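Side-chain contacts in transcriptional regulator, LYSR family (Neisseria meningitidis, PDB 4AB5), which probably controls methionine biosynthesis genes as a MetR-like DNA-binding regulator, present here as its regulatory domain only: residues H17-W22 / S182-A187; M24-E29 / C202-E207; A61-A66 / I72-L77. All blocks are in the same frame, centred on the assembly; numbering follows the deposited sequence.

Contact 1: residues H17-W22 / S182-A187; sequences HTCFDW and SKLYAA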
ATOM      1  N   HIS B  17       9.102   0.684   1.131  1.00 41.88           N
ATOM      2  CA  HIS B  17       7.674   0.358   1.241  1.00 38.11           C
ATOM      3  C   HIS B  17       7.196  -0.040   2.644  1.00 40.86           C
ATOM      4  O   HIS B  17       6.206   0.521   3.116  1.00 39.83           O
ATOM      5  CB  HIS B  17       7.303  -0.717   0.213  1.00 37.30           C
ATOM      6  CG  HIS B  17       7.339  -0.258  -1.215  1.00 40.23           C
ATOM      7  ND1 HIS B  17       6.192  -0.228  -1.991  1.00 41.12           N
ATOM      8  CD2 HIS B  17       8.391   0.117  -1.982  1.00 42.64           C
ATOM      9  CE1 HIS B  17       6.575   0.183  -3.188  1.00 41.14           C
ATOM     10  NE2 HIS B  17       7.888   0.401  -3.234  1.00 42.40           N
ATOM     11  N   THR B  18       7.873  -1.018   3.299  1.00 38.25           N
ATOM     12  CA  THR B  18       7.510  -1.498   4.646  1.00 38.58           C
ATOM     13  C   THR B  18       7.581  -0.394   5.702  1.00 44.97           C
ATOM     14  O   THR B  18       6.797  -0.413   6.652  1.00 44.09           O
ATOM     15  CB  THR B  18       8.299  -2.758   5.065  1.00 47.79           C
ATOM     16  OG1 THR B  18       9.703  -2.494   5.064  1.00 48.50           O
ATOM     17  CG2 THR B  18       7.982  -3.965   4.210  1.00 45.34           C
ATOM     18  N   CYS B  19       8.507   0.573   5.510  1.00 45.16           N
ATOM     19  CA  CYS B  19       8.750   1.754   6.353  1.00 46.48           C
ATOM     20  C   CYS B  19       7.468   2.516   6.696  1.00 45.73           C
ATOM     21  O   CYS B  19       7.279   2.898   7.849  1.00 44.80           O
ATOM     22  CB  CYS B  19       9.784   2.672   5.705  1.00 49.24           C
ATOM     23  SG  CYS B  19      11.442   1.946   5.572  1.00 55.50           S
ATOM     24  N   PHE B  20       6.574   2.686   5.699  1.00 39.38           N
ATOM     25  CA  PHE B  20       5.286   3.378   5.804  1.00 37.59           C
ATOM     26  C   PHE B  20       4.379   2.840   6.916  1.00 42.23           C
ATOM     27  O   PHE B  20       3.632   3.618   7.523  1.00 43.64           O
ATOM     28  CB  PHE B  20       4.568   3.373   4.445  1.00 38.00           C
ATOM     29  CG  PHE B  20       5.095   4.381   3.451  1.00 38.71           C
ATOM     30  CD1 PHE B  20       6.248   4.119   2.713  1.00 40.15           C
ATOM     31  CD2 PHE B  20       4.434   5.588   3.243  1.00 40.94           C
ATOM     32  CE1 PHE B  20       6.737   5.058   1.791  1.00 43.01           C
ATOM     33  CE2 PHE B  20       4.933   6.533   2.338  1.00 42.38           C
ATOM     34  CZ  PHE B  20       6.076   6.259   1.610  1.00 41.46           C
ATOM     35  N   ASP B  21       4.474   1.534   7.221  1.00 37.16           N
ATOM     36  CA  ASP B  21       3.687   0.919   8.289  1.00 37.07           C
ATOM     37  C   ASP B  21       3.912   1.547   9.658  1.00 40.52           C
ATOM     38  O   ASP B  21       2.953   1.706  10.414  1.00 39.54           O
ATOM     39  CB  ASP B  21       3.897  -0.603   8.328  1.00 39.81           C
ATOM     40  CG  ASP B  21       3.180  -1.363   7.223  1.00 54.47           C
ATOM     41  OD1 ASP B  21       2.428  -0.722   6.444  1.00 54.40           O
ATOM     42  OD2 ASP B  21       3.359  -2.602   7.143  1.00 64.58           O
ATOM     43  N   TRP B  22       5.169   1.914   9.970  1.00 37.96           N
ATOM     44  CA  TRP B  22       5.522   2.565  11.236  1.00 38.58           C
ATOM     45  C   TRP B  22       5.744   4.083  11.104  1.00 42.12           C
ATOM     46  O   TRP B  22       5.558   4.809  12.088  1.00 42.71           O
ATOM     47  CB  TRP B  22       6.719   1.879  11.917  1.00 38.11           C
ATOM     48  CG  TRP B  22       7.883   1.624  11.012  1.00 39.45           C
ATOM     49  CD1 TRP B  22       8.184   0.455  10.381  1.00 42.30           C
ATOM     50  CD2 TRP B  22       8.912   2.551  10.649  1.00 40.03           C
ATOM     51  NE1 TRP B  22       9.341   0.593   9.654  1.00 42.44           N
ATOM     52  CE2 TRP B  22       9.806   1.873   9.797  1.00 44.48           C
ATOM     53  CE3 TRP B  22       9.170   3.898  10.966  1.00 42.03           C
ATOM     54  CZ2 TRP B  22      10.921   2.498   9.235  1.00 44.65           C
ATOM     55  CZ3 TRP B  22      10.263   4.522  10.389  1.00 44.19           C
ATOM     56  CH2 TRP B  22      11.140   3.818   9.557  1.00 45.09           C
ATOM     57  N   SER B 182      18.272  -6.179   8.360  1.00 42.62           N
ATOM     58  CA  SER B 182      18.148  -4.827   7.815  1.00 41.89           C
ATOM     59  C   SER B 182      18.468  -3.855   8.935  1.00 46.03           C
ATOM     60  O   SER B 182      18.092  -4.099  10.079  1.00 45.08           O
ATOM     61  CB  SER B 182      16.739  -4.562   7.302  1.00 43.53           C
ATOM     62  OG  SER B 182      16.546  -5.188   6.045  1.00 53.77           O
ATOM     63  N   LYS B 183      19.178  -2.770   8.608  1.00 43.94           N
ATOM     64  CA  LYS B 183      19.551  -1.736   9.563  1.00 44.85           C
ATOM     65  C   LYS B 183      18.915  -0.411   9.131  1.00 48.71           C
ATOM     66  O   LYS B 183      19.133   0.030   8.005  1.00 49.19           O
ATOM     67  CB  LYS B 183      21.078  -1.627   9.670  1.00 48.82           C
ATOM     68  CG  LYS B 183      21.738  -2.837  10.326  1.00 65.91           C
ATOM     69  CD  LYS B 183      23.252  -2.749  10.237  1.00 80.66           C
ATOM     70  CE  LYS B 183      23.947  -3.948  10.835  1.00 97.27           C
ATOM     71  NZ  LYS B 183      24.014  -3.868  12.320  1.00111.28           N
ATOM     72  N   LEU B 184      18.097   0.204  10.002  1.00 43.56           N
ATOM     73  CA  LEU B 184      17.429   1.453   9.647  1.00 42.13           C
ATOM     74  C   LEU B 184      17.961   2.677  10.338  1.00 45.40           C
ATOM     75  O   LEU B 184      18.212   2.649  11.541  1.00 45.56           O
ATOM     76  CB  LEU B 184      15.902   1.351   9.739  1.00 41.09           C
ATOM     77  CG  LEU B 184      15.230   0.962   8.420  1.00 44.35           C
ATOM     78  CD1 LEU B 184      15.319  -0.524   8.167  1.00 44.01           C
ATOM     79  CD2 LEU B 184      13.825   1.378   8.405  1.00 44.50           C
ATOM     80  N   TYR B 185      18.166   3.750   9.548  1.00 40.64           N
ATOM     81  CA  TYR B 185      18.713   5.021  10.016  1.00 40.48           C
ATOM     82  C   TYR B 185      17.878   6.192   9.537  1.00 42.33           C
ATOM     83  O   TYR B 185      17.227   6.109   8.488  1.00 40.20           O
ATOM     84  CB  TYR B 185      20.157   5.229   9.508  1.00 42.27           C
ATOM     85  CG  TYR B 185      21.130   4.136   9.882  1.00 45.00           C
ATOM     86  CD1 TYR B 185      21.878   4.211  11.053  1.00 48.09           C
ATOM     87  CD2 TYR B 185      21.359   3.054   9.029  1.00 45.28           C
ATOM     88  CE1 TYR B 185      22.790   3.211  11.397  1.00 49.06           C
ATOM     89  CE2 TYR B 185      22.271   2.050   9.361  1.00 46.54           C
ATOM     90  CZ  TYR B 185      22.984   2.133  10.547  1.00 53.77           C
ATOM     91  OH  TYR B 185      23.880   1.149  10.893  1.00 56.34           O
ATOM     92  N   ALA B 186      17.942   7.299  10.290  1.00 38.79           N
ATOM     93  CA  ALA B 186      17.334   8.562   9.927  1.00 38.92           C
ATOM     94  C   ALA B 186      18.510   9.477   9.587  1.00 47.92           C
ATOM     95  O   ALA B 186      19.409   9.668  10.412  1.00 49.85           O
ATOM     96  CB  ALA B 186      16.552   9.130  11.095  1.00 39.55           C
ATOM     97  N   ALA B 187      18.551   9.969   8.350  1.00 44.12           N
ATOM     98  CA  ALA B 187      19.598  10.863   7.880  1.00 44.23           C
ATOM     99  C   ALA B 187      19.084  12.310   7.854  1.00 47.57           C
ATOM    100  O   ALA B 187      17.957  12.561   7.431  1.00 46.30           O
ATOM    101  CB  ALA B 187      20.048  10.442   6.487  1.00 44.97           C
TER
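Trp22 holds its CG between the backbone N and the carbonyl carbon, chi1 48°. This sends the indole out toward Leu184, leaning back over Cys19 O. Cys19 uses another branch: SG lies anti to the carbonyl carbon, chi1 -65°. Leu184 comes from the strand, and its CD2 methyl does all the close touching.

That methyl meets the six-membered part of the indole at the edge, near the ring plane. Leu184 CD2 lies 3.2 Å from Trp22 CZ2 and 3.8 Å from Trp22 CH2. The shortness of the first distance is doubtful at this resolution. The same methyl reaches Cys19, with Leu184 CD2 3.7 Å from Cys19 SG. The methyl faces the ring edge and the sulfur together, both on the same side of it. The two side chains Trp22 and Leu184 approach from opposite directions. One face of the indole has a local partner: Cys19 O stands over its centre, 3.2 Å above the plane. This oxygen also accepts the backbone bond from Trp22 N, with Cys19 O and Trp22 N 3.1 Å apart. The contact is small, buried and apolar. The sulfur is half of the Cys16-Cys19 disulfide, which closes a tight loop between strand 8-13 and helix 20-33.

The contact joins the start of helix 20-33 to the long strand 171-189 in the first alpha/beta lobe of the LysR regulatory domain. Ile62 of strand 60-63 touches Cys19, Trp22 and Leu184 alike. Phe78 of strand 72-86 meets the Trp22 ring edge-to-face, while Trp159, at the start of helix 158-166, meets it with the ring planes at about 70°. Backbone bonds from Leu184 to Leu77 and Phe78 fix the strand beside 72-86.

Contact 2: residues M24-E29 / C202-E207; sequences MPAMGE and CQIIRE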
HETATM    1  N   MSE B  24       4.013   6.300   8.987  1.00 37.52           N
HETATM    2  CA  MSE B  24       2.737   7.024   8.921  1.00 37.06           C
HETATM    3  C   MSE B  24       2.156   7.290  10.323  1.00 39.08           C
HETATM    4  O   MSE B  24       1.935   8.462  10.615  1.00 38.26           O
HETATM    5  CB  MSE B  24       1.733   6.363   7.954  1.00 39.08           C
HETATM    6  CG  MSE B  24       2.219   6.303   6.502  1.00 46.24           C
HETATM    7 SE   MSE B  24       2.827   8.002   5.738  1.00 55.63          SE
HETATM    8  CE  MSE B  24       4.795   7.825   5.940  1.00 52.79           C
ATOM      9  N   PRO B  25       1.993   6.292  11.249  1.00 36.01           N
ATOM     10  CA  PRO B  25       1.530   6.636  12.611  1.00 36.44           C
ATOM     11  C   PRO B  25       2.537   7.457  13.432  1.00 42.45           C
ATOM     12  O   PRO B  25       2.126   8.131  14.374  1.00 44.01           O
ATOM     13  CB  PRO B  25       1.217   5.280  13.252  1.00 37.70           C
ATOM     14  CG  PRO B  25       1.975   4.298  12.488  1.00 41.71           C
ATOM     15  CD  PRO B  25       2.177   4.832  11.105  1.00 36.98           C
ATOM     16  N   ALA B  26       3.842   7.431  13.064  1.00 39.84           N
ATOM     17  CA  ALA B  26       4.885   8.233  13.725  1.00 40.30           C
ATOM     18  C   ALA B  26       4.627   9.711  13.418  1.00 45.86           C
ATOM     19  O   ALA B  26       4.751  10.553  14.315  1.00 47.02           O
ATOM     20  CB  ALA B  26       6.272   7.820  13.253  1.00 40.83           C
HETATM   21  N   MSE B  27       4.191  10.009  12.171  1.00 41.63           N
HETATM   22  CA  MSE B  27       3.810  11.350  11.712  1.00 41.85           C
HETATM   23  C   MSE B  27       2.545  11.812  12.424  1.00 42.78           C
HETATM   24  O   MSE B  27       2.431  12.987  12.763  1.00 42.15           O
HETATM   25  CB  MSE B  27       3.568  11.368  10.193  1.00 44.51           C
HETATM   26  CG  MSE B  27       4.838  11.397   9.368  1.00 53.57           C
HETATM   27 SE   MSE B  27       4.441  11.354   7.453  1.00 63.27          SE
HETATM   28  CE  MSE B  27       3.859  13.223   7.178  1.00 60.74           C
ATOM     29  N   GLY B  28       1.618  10.874  12.642  1.00 38.13           N
ATOM     30  CA  GLY B  28       0.344  11.105  13.318  1.00 36.95           C
ATOM     31  C   GLY B  28       0.464  11.468  14.785  1.00 40.41           C
ATOM     32  O   GLY B  28      -0.438  12.104  15.334  1.00 39.79           O
ATOM     33  N   GLU B  29       1.571  11.038  15.432  1.00 37.94           N
ATOM     34  CA  GLU B  29       1.896  11.308  16.842  1.00 38.64           C
ATOM     35  C   GLU B  29       2.666  12.630  16.942  1.00 42.25           C
ATOM     36  O   GLU B  29       2.389  13.438  17.827  1.00 44.02           O
ATOM     37  CB  GLU B  29       2.700  10.131  17.443  1.00 40.64           C
ATOM     38  CG  GLU B  29       2.877  10.192  18.953  1.00 53.92           C
ATOM     39  CD  GLU B  29       3.534   8.970  19.567  1.00 77.13           C
ATOM     40  OE1 GLU B  29       2.807   8.002  19.892  1.00 77.55           O
ATOM     41  OE2 GLU B  29       4.775   8.968  19.715  1.00 68.76           O
ATOM     42  N   CYS B 202      12.731  11.241  15.419  1.00 40.62           N
ATOM     43  CA  CYS B 202      13.503   9.998  15.474  1.00 41.23           C
ATOM     44  C   CYS B 202      13.251   9.234  16.756  1.00 46.59           C
ATOM     45  O   CYS B 202      13.147   8.002  16.715  1.00 46.78           O
ATOM     46  CB  CYS B 202      14.981  10.263  15.263  1.00 42.87           C
ATOM     47  SG  CYS B 202      15.351  11.093  13.703  1.00 46.82           S
ATOM     48  N   GLN B 203      13.107   9.951  17.890  1.00 44.15           N
ATOM     49  CA  GLN B 203      12.792   9.288  19.156  1.00 44.55           C
ATOM     50  C   GLN B 203      11.362   8.742  19.188  1.00 47.03           C
ATOM     51  O   GLN B 203      11.138   7.715  19.820  1.00 47.35           O
ATOM     52  CB  GLN B 203      13.208  10.081  20.409  1.00 47.19           C
ATOM     53  CG  GLN B 203      12.456  11.370  20.683  1.00 72.31           C
ATOM     54  CD  GLN B 203      13.044  12.127  21.852  1.00100.80           C
ATOM     55  OE1 GLN B 203      13.085  11.636  22.989  1.00 99.82           O
ATOM     56  NE2 GLN B 203      13.503  13.347  21.605  1.00 92.98           N
ATOM     57  N   ILE B 204      10.427   9.372  18.425  1.00 41.44           N
ATOM     58  CA  ILE B 204       9.038   8.923  18.257  1.00 39.44           C
ATOM     59  C   ILE B 204       9.048   7.621  17.456  1.00 40.69           C
ATOM     60  O   ILE B 204       8.422   6.655  17.888  1.00 40.10           O
ATOM     61  CB  ILE B 204       8.134  10.035  17.633  1.00 42.05           C
ATOM     62  CG1 ILE B 204       7.799  11.140  18.674  1.00 42.39           C
ATOM     63  CG2 ILE B 204       6.838   9.465  17.015  1.00 43.09           C
ATOM     64  CD1 ILE B 204       7.271  12.513  18.065  1.00 42.58           C
ATOM     65  N   ILE B 205       9.798   7.578  16.321  1.00 35.94           N
ATOM     66  CA  ILE B 205       9.945   6.386  15.463  1.00 34.12           C
ATOM     67  C   ILE B 205      10.466   5.197  16.304  1.00 40.24           C
ATOM     68  O   ILE B 205       9.924   4.093  16.194  1.00 39.31           O
ATOM     69  CB  ILE B 205      10.874   6.678  14.243  1.00 36.14           C
ATOM     70  CG1 ILE B 205      10.209   7.608  13.191  1.00 35.13           C
ATOM     71  CG2 ILE B 205      11.398   5.390  13.597  1.00 34.97           C
ATOM     72  CD1 ILE B 205      11.249   8.218  12.111  1.00 34.29           C
ATOM     73  N   ARG B 206      11.503   5.439  17.149  1.00 38.86           N
ATOM     74  CA  ARG B 206      12.118   4.420  18.004  1.00 39.52           C
ATOM     75  C   ARG B 206      11.193   3.909  19.107  1.00 45.36           C
ATOM     76  O   ARG B 206      11.037   2.694  19.232  1.00 46.67           O
ATOM     77  CB  ARG B 206      13.465   4.890  18.576  1.00 39.47           C
ATOM     78  CG  ARG B 206      14.598   4.893  17.560  1.00 42.25           C
ATOM     79  CD  ARG B 206      15.958   5.129  18.213  1.00 42.64           C
ATOM     80  NE  ARG B 206      16.051   6.443  18.847  1.00 43.82           N
ATOM     81  CZ  ARG B 206      16.502   7.544  18.253  1.00 57.71           C
ATOM     82  NH1 ARG B 206      16.954   7.497  17.004  1.00 36.69           N
ATOM     83  NH2 ARG B 206      16.516   8.700  18.910  1.00 49.71           N
ATOM     84  N   GLU B 207      10.560   4.814  19.882  1.00 42.09           N
ATOM     85  CA  GLU B 207       9.626   4.435  20.955  1.00 42.08           C
ATOM     86  C   GLU B 207       8.461   3.646  20.402  1.00 42.25           C
ATOM     87  O   GLU B 207       8.070   2.654  21.009  1.00 41.50           O
ATOM     88  CB  GLU B 207       9.096   5.658  21.725  1.00 44.05           C
ATOM     89  CG  GLU B 207      10.115   6.314  22.644  1.00 60.43           C
ATOM     90  CD  GLU B 207       9.701   7.629  23.286  1.00 90.27           C
ATOM     91  OE1 GLU B 207       8.853   8.356  22.712  1.00 84.12           O
ATOM     92  OE2 GLU B 207      10.270   7.953  24.355  1.00 87.80           O
TER
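Glu29 and Ile204 cross obliquely, the carboxylate end of one lying against the branched end of the other. Glu29 has CG anti to the backbone N, chi1 -170°, and continues as an extended chain. This carries the carboxylate across to helix 196-212. Glu29 OE2 is 3.4 Å from Ile204 CG2 and 3.9 Å from Ile204 CG1, so it touches both branches of the isoleucine.

Ile204 CG2 also touches Ala26. Ile204 CG2 lies 3.6 Å from the carbonyl oxygen Ala26 O, and Ile204 CG2 is 4.1 Å from the methyl Ala26 CB. Ile205 adds its CG1 branch, with Ile205 CG1 3.9 Å from Ala26 CB. The alanine methyl therefore sits against two successive isoleucines. The backbones are also close here, with Ala26 CA 5.7 Å from Ile205 CA. The two helix segments approach to 9.4 Å between axes, and their N-to-C directions differ by 124°.

Both helices belong to the same lobe of the regulatory domain. Phe30 and Met33 of helix 20-33 also pack on Ile204. The selenomethionines Met24 and Met27 pack on Gln145 of the second subunit.

The isoleucines and alanine are apolar and buried; Glu29, which is partly exposed, adds a carboxylate to them. Glu29 OE1 has its salt bridge with Arg208, one turn on from Ile204. OE2 meets only carbon across this contact. Glu207 OE1 is 5.1 Å from Glu29 OE2, a like charge whose effect Arg208 probably offsets.

Contact 3: residues A61-A66 / I72-L77; sequences AIVSEA and ISFQPL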
ATOM      1  N   ALA B  61      15.714  11.800   5.980  1.00 39.73           N
ATOM      2  CA  ALA B  61      15.632  10.634   5.110  1.00 39.10           C
ATOM      3  C   ALA B  61      15.730   9.311   5.873  1.00 44.33           C
ATOM      4  O   ALA B  61      16.579   9.174   6.754  1.00 45.10           O
ATOM      5  CB  ALA B  61      16.708  10.701   4.037  1.00 40.56           C
ATOM      6  N   ILE B  62      14.856   8.342   5.527  1.00 39.78           N
ATOM      7  CA  ILE B  62      14.868   6.992   6.095  1.00 39.61           C
ATOM      8  C   ILE B  62      15.767   6.177   5.162  1.00 45.56           C
ATOM      9  O   ILE B  62      15.483   6.072   3.961  1.00 45.67           O
ATOM     10  CB  ILE B  62      13.434   6.392   6.243  1.00 41.34           C
ATOM     11  CG1 ILE B  62      12.487   7.299   7.090  1.00 41.46           C
ATOM     12  CG2 ILE B  62      13.451   4.934   6.740  1.00 40.71           C
ATOM     13  CD1 ILE B  62      12.935   7.696   8.590  1.00 50.00           C
ATOM     14  N   VAL B  63      16.897   5.670   5.702  1.00 42.44           N
ATOM     15  CA  VAL B  63      17.902   4.939   4.929  1.00 42.28           C
ATOM     16  C   VAL B  63      18.290   3.576   5.542  1.00 47.17           C
ATOM     17  O   VAL B  63      18.217   3.404   6.760  1.00 45.04           O
ATOM     18  CB  VAL B  63      19.141   5.832   4.620  1.00 47.23           C
ATOM     19  CG1 VAL B  63      18.787   6.977   3.660  1.00 46.88           C
ATOM     20  CG2 VAL B  63      19.795   6.363   5.903  1.00 47.73           C
ATOM     21  N   SER B  64      18.715   2.624   4.674  1.00 47.26           N
ATOM     22  CA  SER B  64      19.150   1.262   5.019  1.00 48.78           C
ATOM     23  C   SER B  64      20.659   1.146   5.299  1.00 58.15           C
ATOM     24  O   SER B  64      21.129   0.074   5.695  1.00 58.87           O
ATOM     25  CB  SER B  64      18.746   0.280   3.927  1.00 52.51           C
ATOM     26  OG  SER B  64      17.336   0.163   3.884  1.00 65.69           O
ATOM     27  N   GLU B  65      21.410   2.239   5.103  1.00 57.30           N
ATOM     28  CA  GLU B  65      22.846   2.274   5.354  1.00 59.48           C
ATOM     29  C   GLU B  65      23.312   3.659   5.825  1.00 64.91           C
ATOM     30  O   GLU B  65      22.750   4.683   5.427  1.00 64.30           O
ATOM     31  CB  GLU B  65      23.670   1.722   4.167  1.00 61.78           C
ATOM     32  CG  GLU B  65      23.675   2.574   2.908  1.00 76.49           C
ATOM     33  CD  GLU B  65      22.547   2.309   1.933  1.00107.31           C
ATOM     34  OE1 GLU B  65      21.396   2.701   2.233  1.00106.46           O
ATOM     35  OE2 GLU B  65      22.822   1.740   0.852  1.00106.37           O
ATOM     36  N   ALA B  66      24.309   3.666   6.710  1.00 62.61           N
ATOM     37  CA  ALA B  66      24.871   4.872   7.312  1.00 63.46           C
ATOM     38  C   ALA B  66      26.254   5.172   6.683  1.00 70.59           C
ATOM     39  O   ALA B  66      27.269   5.310   7.379  1.00 71.33           O
ATOM     40  CB  ALA B  66      24.970   4.696   8.820  1.00 64.30           C
ATOM     41  N   ILE B  72      26.119  15.389   6.052  1.00 51.46           N
ATOM     42  CA  ILE B  72      25.047  14.499   6.470  1.00 50.37           C
ATOM     43  C   ILE B  72      25.379  13.739   7.762  1.00 54.93           C
ATOM     44  O   ILE B  72      26.483  13.206   7.903  1.00 55.74           O
ATOM     45  CB  ILE B  72      24.506  13.627   5.283  1.00 52.50           C
ATOM     46  CG1 ILE B  72      23.162  14.167   4.802  1.00 52.47           C
ATOM     47  CG2 ILE B  72      24.364  12.156   5.619  1.00 51.54           C
ATOM     48  CD1 ILE B  72      23.147  14.575   3.459  1.00 61.39           C
ATOM     49  N   SER B  73      24.427  13.747   8.715  1.00 50.67           N
ATOM     50  CA  SER B  73      24.525  13.035   9.990  1.00 49.88           C
ATOM     51  C   SER B  73      23.471  11.935  10.089  1.00 50.42           C
ATOM     52  O   SER B  73      22.324  12.115   9.674  1.00 46.88           O
ATOM     53  CB  SER B  73      24.428  13.988  11.176  1.00 52.51           C
ATOM     54  OG  SER B  73      25.419  14.994  11.076  1.00 61.48           O
ATOM     55  N   PHE B  74      23.893  10.781  10.609  1.00 47.19           N
ATOM     56  CA  PHE B  74      23.051   9.599  10.754  1.00 44.78           C
ATOM     57  C   PHE B  74      22.668   9.350  12.178  1.00 50.87           C
ATOM     58  O   PHE B  74      23.472   9.553  13.096  1.00 51.20           O
ATOM     59  CB  PHE B  74      23.742   8.351  10.182  1.00 45.72           C
ATOM     60  CG  PHE B  74      23.932   8.425   8.696  1.00 45.93           C
ATOM     61  CD1 PHE B  74      22.897   8.077   7.828  1.00 46.80           C
ATOM     62  CD2 PHE B  74      25.138   8.853   8.155  1.00 47.79           C
ATOM     63  CE1 PHE B  74      23.069   8.159   6.444  1.00 47.74           C
ATOM     64  CE2 PHE B  74      25.318   8.923   6.774  1.00 50.43           C
ATOM     65  CZ  PHE B  74      24.287   8.574   5.924  1.00 47.91           C
ATOM     66  N   GLN B  75      21.434   8.874  12.353  1.00 48.44           N
ATOM     67  CA  GLN B  75      20.867   8.546  13.643  1.00 49.31           C
ATOM     68  C   GLN B  75      20.299   7.131  13.548  1.00 54.06           C
ATOM     69  O   GLN B  75      19.420   6.893  12.706  1.00 53.41           O
ATOM     70  CB  GLN B  75      19.776   9.560  14.011  1.00 50.46           C
ATOM     71  CG  GLN B  75      19.439   9.585  15.495  1.00 73.38           C
ATOM     72  CD  GLN B  75      18.615  10.780  15.916  1.00 92.22           C
ATOM     73  OE1 GLN B  75      18.209  10.881  17.069  1.00 92.53           O
ATOM     74  NE2 GLN B  75      18.128  11.581  14.969  1.00 78.06           N
ATOM     75  N   PRO B  76      20.804   6.163  14.349  1.00 50.45           N
ATOM     76  CA  PRO B  76      20.242   4.803  14.278  1.00 49.02           C
ATOM     77  C   PRO B  76      18.789   4.741  14.742  1.00 52.07           C
ATOM     78  O   PRO B  76      18.409   5.414  15.705  1.00 53.53           O
ATOM     79  CB  PRO B  76      21.148   3.993  15.203  1.00 51.95           C
ATOM     80  CG  PRO B  76      21.736   4.985  16.140  1.00 57.87           C
ATOM     81  CD  PRO B  76      21.862   6.261  15.376  1.00 53.44           C
ATOM     82  N   LEU B  77      17.972   3.969  14.033  1.00 45.79           N
ATOM     83  CA  LEU B  77      16.584   3.773  14.423  1.00 43.67           C
ATOM     84  C   LEU B  77      16.486   2.392  15.063  1.00 46.35           C
ATOM     85  O   LEU B  77      16.426   2.295  16.294  1.00 46.04           O
ATOM     86  CB  LEU B  77      15.608   3.936  13.236  1.00 42.00           C
ATOM     87  CG  LEU B  77      15.509   5.335  12.611  1.00 46.00           C
ATOM     88  CD1 LEU B  77      14.679   5.305  11.341  1.00 44.43           C
ATOM     89  CD2 LEU B  77      14.992   6.385  13.617  1.00 47.42           C
TER
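Phe74 packs on Ala66 and Val63 in the alpha/beta fold of the LysR regulatory domain, which resembles the periplasmic binding proteins. Strands 60-63 and 72-86 do not pair with each other. Strand 171-189 runs between them, antiparallel to both. The two segments meet through side chains beside that shared strand, and through the loop that follows Val63.

One interaction is a CH-pi contact. Ala66 CA stands 3.7 Å from the centroid of the Phe74 ring, 7° off its normal, so it lies almost exactly over the face. The Ala66 methyl lies nearer the root of the ring, with Ala66 CB 3.9 Å from Phe74 CG. Ala66 thus covers this side of the ring with both its backbone and its methyl.

A polar atom also approaches the aromatic ring. Glu65 O comes to 3.6 Å from Phe74 CE1, in an oblique position. The Glu65 side chain starts away from the strand, and Glu65 OE2 has a long, weak ion pair with Lys122.

The remaining contacts are between apolar side chains. Val63 CG2 sits at the edge of the Phe74 ring, in plane, 3.8 Å from Phe74 CE1. It gets there because this methyl lies between the backbone N and the carbonyl carbon, with CG1 anti to the latter. Val63 and Phe74 cross at about a right angle. Tyr185 of strand 171-189 touches both Val63 and Ala66, and Ala187 touches Phe74. On the helix side Ile205 packs on both Ile62 and Leu77. These two also cross at about a right angle and meet through their end methyls, Ile62 CD1 and Leu77 CD1, 4.0 Å apart.

Contacts 1 and 3 share the central sheet, their centres about 9 Å apart. Strand 171-189 bonds to strand 60-63 through Tyr185 N and Val63 O, 2.8 Å apart. Contact 2 packs helices onto one side of this sheet, its centre about 11 Å from that of contact 1 and 15 Å from that of contact 3. Trp22 CZ3 and Ile205 CG2, 3.5 Å apart, join contacts 1 and 2. Arg206 NH1 probably bonds Pro76 O at 2.9 Å, joining contacts 2 and 3. Contacts 1 and 2 also reach the second subunit. In LysR regulators the effector usually binds between the two lobes; contact 1 probably lies nearest that cleft.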